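Local atomic coordinates of beta-phosphoglucomutase (Bacteroides vulgatus, PDB entry 3DV9), a protein that probably interconverts beta-glucose 1-phosphate and glucose 6-phosphate as a magnesium-dependent phosphoglucomutase of the haloacid dehalogenase superfamily. Residues K6-N11 and A223-H228; N11-H14 and S20-L23; E123-M128 and T239-L244. One frame throughout, in Å; residues are numbered along the deposited sequence.

Contact 1: K6-N11 and A223-H228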
# COMPACT_ATOMS: atom_id res chain seq x y z
N LYS A 6 -18.03 11.13 8.55
CA LYS A 6 -17.87 12.41 9.27
C LYS A 6 -17.11 12.20 10.59
O LYS A 6 -16.24 13.01 10.93
CB LYS A 6 -19.25 13.01 9.55
CG LYS A 6 -19.96 13.60 8.31
CD LYS A 6 -19.11 14.71 7.67
CE LYS A 6 -19.90 15.52 6.66
NZ LYS A 6 -19.00 16.45 5.93
N GLU A 7 -17.48 11.17 11.35
CA GLU A 7 -16.78 10.88 12.63
C GLU A 7 -15.28 10.67 12.37
O GLU A 7 -14.43 11.33 12.99
CB GLU A 7 -17.38 9.65 13.32
CG GLU A 7 -16.63 9.23 14.57
CD GLU A 7 -16.92 7.80 15.04
OE1 GLU A 7 -17.18 6.86 14.22
OE2 GLU A 7 -16.88 7.62 16.29
N ALA A 8 -14.95 9.81 11.40
CA ALA A 8 -13.56 9.55 11.06
C ALA A 8 -12.89 10.85 10.62
O ALA A 8 -11.80 11.16 11.08
CB ALA A 8 -13.46 8.50 9.95
N ILE A 9 -13.53 11.59 9.73
CA ILE A 9 -12.96 12.83 9.22
C ILE A 9 -12.70 13.81 10.36
O ILE A 9 -11.60 14.35 10.47
CB ILE A 9 -13.82 13.44 8.10
CG1 ILE A 9 -13.78 12.51 6.86
CG2 ILE A 9 -13.33 14.84 7.68
CD1 ILE A 9 -14.96 12.73 5.94
N ASN A 10 -13.71 14.03 11.19
CA ASN A 10 -13.59 15.02 12.26
C ASN A 10 -12.56 14.65 13.30
O ASN A 10 -11.86 15.53 13.81
CB ASN A 10 -14.94 15.37 12.85
CG ASN A 10 -15.76 16.21 11.90
OD1 ASN A 10 -15.23 17.17 11.27
ND2 ASN A 10 -17.04 15.87 11.76
N ASN A 11 -12.47 13.37 13.63
CA ASN A 11 -11.39 12.88 14.53
C ASN A 11 -9.97 13.15 13.98
O ASN A 11 -9.08 13.64 14.72
CB ASN A 11 -11.58 11.39 14.84
CG ASN A 11 -12.73 11.15 15.86
OD1 ASN A 11 -13.09 12.05 16.61
ND2 ASN A 11 -13.28 9.93 15.88
N ALA A 223 -5.95 2.95 11.17
CA ALA A 223 -6.69 3.28 9.92
C ALA A 223 -7.87 4.16 10.30
O ALA A 223 -8.59 3.89 11.30
CB ALA A 223 -7.25 2.02 9.25
N ASN A 224 -8.08 5.19 9.51
CA ASN A 224 -9.18 6.12 9.80
C ASN A 224 -10.54 5.57 9.40
O ASN A 224 -11.56 5.88 10.01
CB ASN A 224 -8.94 7.49 9.20
CG ASN A 224 -7.66 8.11 9.72
OD1 ASN A 224 -6.60 7.95 9.12
ND2 ASN A 224 -7.74 8.78 10.88
N LEU A 225 -10.54 4.75 8.35
CA LEU A 225 -11.71 4.03 7.91
C LEU A 225 -11.26 2.67 7.38
O LEU A 225 -10.09 2.47 6.97
CB LEU A 225 -12.43 4.79 6.79
CG LEU A 225 -13.27 6.04 7.06
CD1 LEU A 225 -13.78 6.60 5.72
CD2 LEU A 225 -14.43 5.71 8.01
N LEU A 226 -12.18 1.70 7.38
CA LEU A 226 -11.89 0.38 6.84
C LEU A 226 -13.02 -0.04 5.92
O LEU A 226 -14.21 0.05 6.30
CB LEU A 226 -11.72 -0.68 7.96
CG LEU A 226 -11.25 -2.06 7.43
CD1 LEU A 226 -10.31 -2.69 8.44
CD2 LEU A 226 -12.48 -2.89 7.18
N PHE A 227 -12.65 -0.50 4.73
CA PHE A 227 -13.63 -1.19 3.83
C PHE A 227 -13.27 -2.65 3.66
O PHE A 227 -12.11 -3.05 3.77
CB PHE A 227 -13.70 -0.50 2.48
CG PHE A 227 -14.17 0.93 2.58
CD1 PHE A 227 -15.53 1.23 2.60
CD2 PHE A 227 -13.26 1.97 2.70
CE1 PHE A 227 -15.99 2.52 2.74
CE2 PHE A 227 -13.69 3.28 2.82
CZ PHE A 227 -15.08 3.57 2.86
N HIS A 228 -14.27 -3.45 3.34
CA HIS A 228 -14.09 -4.90 3.35
C HIS A 228 -13.51 -5.46 2.03
O HIS A 228 -13.17 -6.64 1.96
CB HIS A 228 -15.43 -5.54 3.72
CG HIS A 228 -15.86 -5.17 5.12
ND1 HIS A 228 -15.13 -5.50 6.24
CD2 HIS A 228 -16.88 -4.39 5.55
CE1 HIS A 228 -15.73 -5.01 7.31
NE2 HIS A 228 -16.79 -4.33 6.93
O HOH W 1 -10.23 9.19 12.40
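Asn224 meets Ala8 through its backbone and, by way of a water, through its side chain, an example of how a helix can dock beside the last strand of a sheet with one small residue at the closest approach of these segments. The carbonyl O of Asn224 lies 3.2 Å from CB of Ala8, a close approach of methyl to oxygen. The carboxamide of the same residue reaches the helix indirectly: a water accepts from Asn224 ND2 at 2.9 Å and donates to Ala8 O at 2.8 Å, so the polar bridge and the methyl contact involve the same pair of residues. The other end of this amide is also held, since OD1 accepts a hydrogen bond from the backbone N of Thr205, and the group is thereby gripped at both its oxygen and its nitrogen. Leu225 follows with a purely apolar touch. Its CG stands anti to the carbonyl carbon (chi1 -74°), which carries the branch back to the helix, and CD2 comes to 3.5 Å from Ala8 CB. The methyl of Ala8 therefore faces a carbonyl oxygen and a leucine methyl together. Helix 2-16 thus lies beside strand 225-227, at one edge of the parallel, Rossmann-like core sheet of this HAD-superfamily domain, next to strand 204-208. Phe5 of the same helix also touches Leu225, while Ile9 turns to Ala243 and Leu244 of helix 230-244.

Contact 2: N11-H14 and S20-L23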
# COMPACT_ATOMS: atom_id res chain seq x y z
N ASN A 11 -12.47 13.37 13.63
CA ASN A 11 -11.39 12.88 14.53
C ASN A 11 -9.97 13.15 13.98
O ASN A 11 -9.08 13.64 14.72
CB ASN A 11 -11.58 11.39 14.84
CG ASN A 11 -12.73 11.15 15.86
OD1 ASN A 11 -13.09 12.05 16.61
ND2 ASN A 11 -13.28 9.93 15.88
N TYR A 12 -9.77 12.82 12.70
CA TYR A 12 -8.54 13.14 11.99
C TYR A 12 -8.24 14.64 12.01
O TYR A 12 -7.13 15.04 12.38
CB TYR A 12 -8.58 12.63 10.54
CG TYR A 12 -7.44 13.11 9.71
CD1 TYR A 12 -6.21 12.44 9.73
CD2 TYR A 12 -7.58 14.21 8.87
CE1 TYR A 12 -5.16 12.87 8.96
CE2 TYR A 12 -6.52 14.67 8.09
CZ TYR A 12 -5.31 14.00 8.15
OH TYR A 12 -4.25 14.41 7.41
N LEU A 13 -9.21 15.48 11.64
CA LEU A 13 -8.99 16.93 11.64
C LEU A 13 -8.60 17.44 13.03
O LEU A 13 -7.64 18.21 13.16
CB LEU A 13 -10.23 17.66 11.16
CG LEU A 13 -10.65 17.36 9.73
CD1 LEU A 13 -11.93 18.16 9.43
CD2 LEU A 13 -9.55 17.63 8.69
N HIS A 14 -9.33 16.99 14.05
CA HIS A 14 -9.06 17.39 15.43
C HIS A 14 -7.64 16.99 15.87
O HIS A 14 -6.92 17.81 16.42
CB HIS A 14 -10.10 16.80 16.39
CG HIS A 14 -9.91 17.24 17.82
ND1 HIS A 14 -10.09 18.55 18.23
CD2 HIS A 14 -9.55 16.54 18.92
CE1 HIS A 14 -9.84 18.64 19.52
NE2 HIS A 14 -9.51 17.44 19.97
N SER A 20 -10.01 21.30 7.54
CA SER A 20 -10.70 20.44 6.61
C SER A 20 -9.69 19.58 5.85
O SER A 20 -8.49 19.83 5.89
CB SER A 20 -11.45 21.28 5.57
OG SER A 20 -10.50 21.95 4.76
N ILE A 21 -10.22 18.58 5.16
CA ILE A 21 -9.45 17.89 4.13
C ILE A 21 -9.88 18.54 2.82
O ILE A 21 -11.05 18.59 2.49
CB ILE A 21 -9.71 16.34 4.11
CG1 ILE A 21 -8.94 15.66 5.28
CG2 ILE A 21 -9.29 15.70 2.74
CD1 ILE A 21 -9.40 14.26 5.62
N ASP A 22 -8.90 19.05 2.08
CA ASP A 22 -9.14 19.70 0.79
C ASP A 22 -8.59 18.75 -0.29
O ASP A 22 -7.44 18.82 -0.70
CB ASP A 22 -8.45 21.07 0.81
CG ASP A 22 -8.59 21.82 -0.51
OD1 ASP A 22 -9.49 21.49 -1.31
OD2 ASP A 22 -7.80 22.77 -0.72
N LEU A 23 -9.43 17.81 -0.69
CA LEU A 23 -8.97 16.66 -1.41
C LEU A 23 -8.42 16.99 -2.81
O LEU A 23 -9.15 17.58 -3.64
CB LEU A 23 -10.08 15.62 -1.51
CG LEU A 23 -9.65 14.29 -2.14
CD1 LEU A 23 -8.56 13.62 -1.34
CD2 LEU A 23 -10.83 13.31 -2.22
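Tyr12 brings the CD2 and CE2 atoms of its ring against the end of Ile21, where the chain returns past the helix it has just left. CD2 lies 3.7 Å from Ile21 CD1, and CE2 is 3.8 Å from Ile21 CG1, the two side chains crossing at about a right angle. With CG opposite the backbone N (chi1 172°), the ring extends from the helix toward Ile21, and its hydroxyl is hydrogen-bonded to the carbonyl O of Gly202. Replacing the tyrosine by an alanine removes the ring and hydroxyl and is likely to open a gap beside Ile21 and leave the Gly202 carbonyl without this partner. Leu13, next along the helix, uses both methyls on the backbone of Ser20: CD2 is 3.4 Å from Ser20 C, and CD1 is 3.8 Å from Ser20 CA. Leu13 CD2 also reaches Ile21 CG1 at 4.0 Å. Ser20 starts its side chain away from the helix, while its backbone O accepts from Asn183 ND2. No hydrogen bond joins the segments; van der Waals contacts of side-chain carbons with the Ile21 side chain and the Ser20 backbone hold this return of the chain, while the hydroxyl of Tyr12 and the carbonyl of Ser20 find partners elsewhere.

Contact 3: E123-M128 and T239-L244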
# COMPACT_ATOMS: atom_id res chain seq x y z
N GLU A 123 -12.92 13.44 -11.54
CA GLU A 123 -13.19 14.50 -10.58
C GLU A 123 -12.07 15.52 -10.54
O GLU A 123 -12.15 16.50 -9.79
CB GLU A 123 -13.41 13.90 -9.19
CG GLU A 123 -14.74 13.22 -9.01
CD GLU A 123 -15.92 14.19 -9.07
OE1 GLU A 123 -15.82 15.31 -8.52
OE2 GLU A 123 -16.95 13.84 -9.67
N GLY A 124 -11.02 15.31 -11.33
CA GLY A 124 -9.91 16.25 -11.36
C GLY A 124 -8.87 15.99 -10.30
O GLY A 124 -7.99 16.83 -10.09
N LEU A 125 -9.01 14.87 -9.59
CA LEU A 125 -8.05 14.44 -8.58
C LEU A 125 -6.84 13.72 -9.19
O LEU A 125 -6.92 13.15 -10.28
CB LEU A 125 -8.72 13.55 -7.52
CG LEU A 125 -9.94 14.16 -6.79
CD1 LEU A 125 -10.69 13.13 -5.97
CD2 LEU A 125 -9.51 15.30 -5.91
N THR A 126 -5.73 13.72 -8.45
CA THR A 126 -4.49 13.10 -8.92
C THR A 126 -4.25 11.75 -8.28
O THR A 126 -3.94 11.69 -7.09
CB THR A 126 -3.31 14.02 -8.59
OG1 THR A 126 -3.52 15.27 -9.23
CG2 THR A 126 -1.97 13.35 -9.01
N PRO A 127 -4.42 10.65 -9.05
CA PRO A 127 -4.11 9.37 -8.47
C PRO A 127 -2.58 9.18 -8.46
O PRO A 127 -1.90 9.64 -9.39
CB PRO A 127 -4.79 8.37 -9.43
CG PRO A 127 -5.62 9.19 -10.38
CD PRO A 127 -4.93 10.51 -10.43
N MSE A 128 -2.05 8.54 -7.42
CA MSE A 128 -0.62 8.22 -7.37
C MSE A 128 -0.50 6.77 -6.92
O MSE A 128 -1.38 6.26 -6.23
CB MSE A 128 0.15 9.14 -6.40
CG MSE A 128 -0.06 10.65 -6.68
SE MSE A 128 1.11 11.74 -5.54
CE MSE A 128 2.83 11.09 -6.21
N THR A 239 -20.01 8.89 -1.78
CA THR A 239 -20.41 9.31 -0.41
C THR A 239 -19.20 9.79 0.36
O THR A 239 -19.27 10.76 1.14
CB THR A 239 -21.08 8.13 0.32
OG1 THR A 239 -22.24 7.76 -0.43
CG2 THR A 239 -21.50 8.50 1.80
N LEU A 240 -18.07 9.13 0.16
CA LEU A 240 -16.88 9.51 0.90
C LEU A 240 -16.37 10.86 0.40
O LEU A 240 -16.08 11.76 1.22
CB LEU A 240 -15.81 8.41 0.74
CG LEU A 240 -14.47 8.76 1.38
CD1 LEU A 240 -14.59 8.95 2.89
CD2 LEU A 240 -13.45 7.68 1.03
N GLN A 241 -16.24 11.01 -0.92
CA GLN A 241 -15.78 12.31 -1.47
C GLN A 241 -16.69 13.46 -1.02
O GLN A 241 -16.21 14.55 -0.65
CB GLN A 241 -15.67 12.26 -3.00
CG GLN A 241 -14.90 13.45 -3.58
CD GLN A 241 -14.99 13.53 -5.09
OE1 GLN A 241 -15.65 12.70 -5.72
NE2 GLN A 241 -14.36 14.55 -5.69
N SER A 242 -18.00 13.22 -1.02
CA SER A 242 -18.98 14.19 -0.51
C SER A 242 -18.74 14.56 0.97
O SER A 242 -18.77 15.75 1.33
CB SER A 242 -20.41 13.70 -0.72
OG SER A 242 -21.35 14.67 -0.28
N ALA A 243 -18.49 13.54 1.81
CA ALA A 243 -18.22 13.71 3.25
C ALA A 243 -16.98 14.56 3.49
O ALA A 243 -16.90 15.31 4.45
CB ALA A 243 -18.04 12.34 3.94
N LEU A 244 -16.02 14.41 2.59
CA LEU A 244 -14.73 15.09 2.66
C LEU A 244 -14.78 16.55 2.23
O LEU A 244 -13.89 17.34 2.57
CB LEU A 244 -13.72 14.32 1.78
CG LEU A 244 -13.17 13.02 2.38
CD1 LEU A 244 -12.55 12.11 1.28
CD2 LEU A 244 -12.16 13.32 3.52
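Gln241 and Glu123 meet through an amide and a carboxylate, and the path of the glutamate shows how a bent side chain can touch its partner with carbon as well as oxygen. Starting from Glu123, CB points toward helix 230-244 and lies 3.7 Å from Gln241 NE2. CG comes next to the amide as a whole, 3.5 Å from Gln241 OE1 and 3.6 Å from its NE2. The bend at chi2 (-67°) then folds the chain so that CD stays close to the same group, 3.7 Å from Gln241 OE1. At the tip, in the conformer described, one of two, Glu123 OE1 accepts a hydrogen bond from Gln241 NE2 at 3.3 Å, which need not hold in the other. This bond is long and bent, with an N-H...O angle of 144°; the donor sits above the carboxylate plane, and the two flat groups are turned 81° apart. Gln241 reaches across with an extended chain. Leu125, approaching from the opposite direction, places CD1 3.9 Å from Gln241 NE2, so that the amide nitrogen has an apolar neighbour as well as the carboxylate. Between Glu123 and Leu125, Gly124 closes helix 113-122 in a Schellman motif, turning the chain toward strand 126-130. The buried amide thus meets much carbon, with a weak hydrogen bond from Trp237 NE1 at its OE1 and a long, provisional one from its NE2 to Glu123.

How the contacts relate
Contacts 2 and 3 are largely buried, although Glu123 in contact 3 is exposed, and contact 1 is partly buried; all lie on one side of the chain's centre. Contacts 1 and 2 share helix 2-16, applied first to strand 225-227 and then to the loop leading to strand 25-29. Contact 3 joins the loop before strand 126-130 to helix 230-244, which follows the strand of contact 1. Their chemistry differs: a water bridge beside a methyl in contact 1, van der Waals contact without a hydrogen bond in contact 2, and a long hydrogen bond seen in one conformer of Glu123 in contact 3. Leu244 packs on Ile9 and Ile21, so segments of all three contacts adjoin.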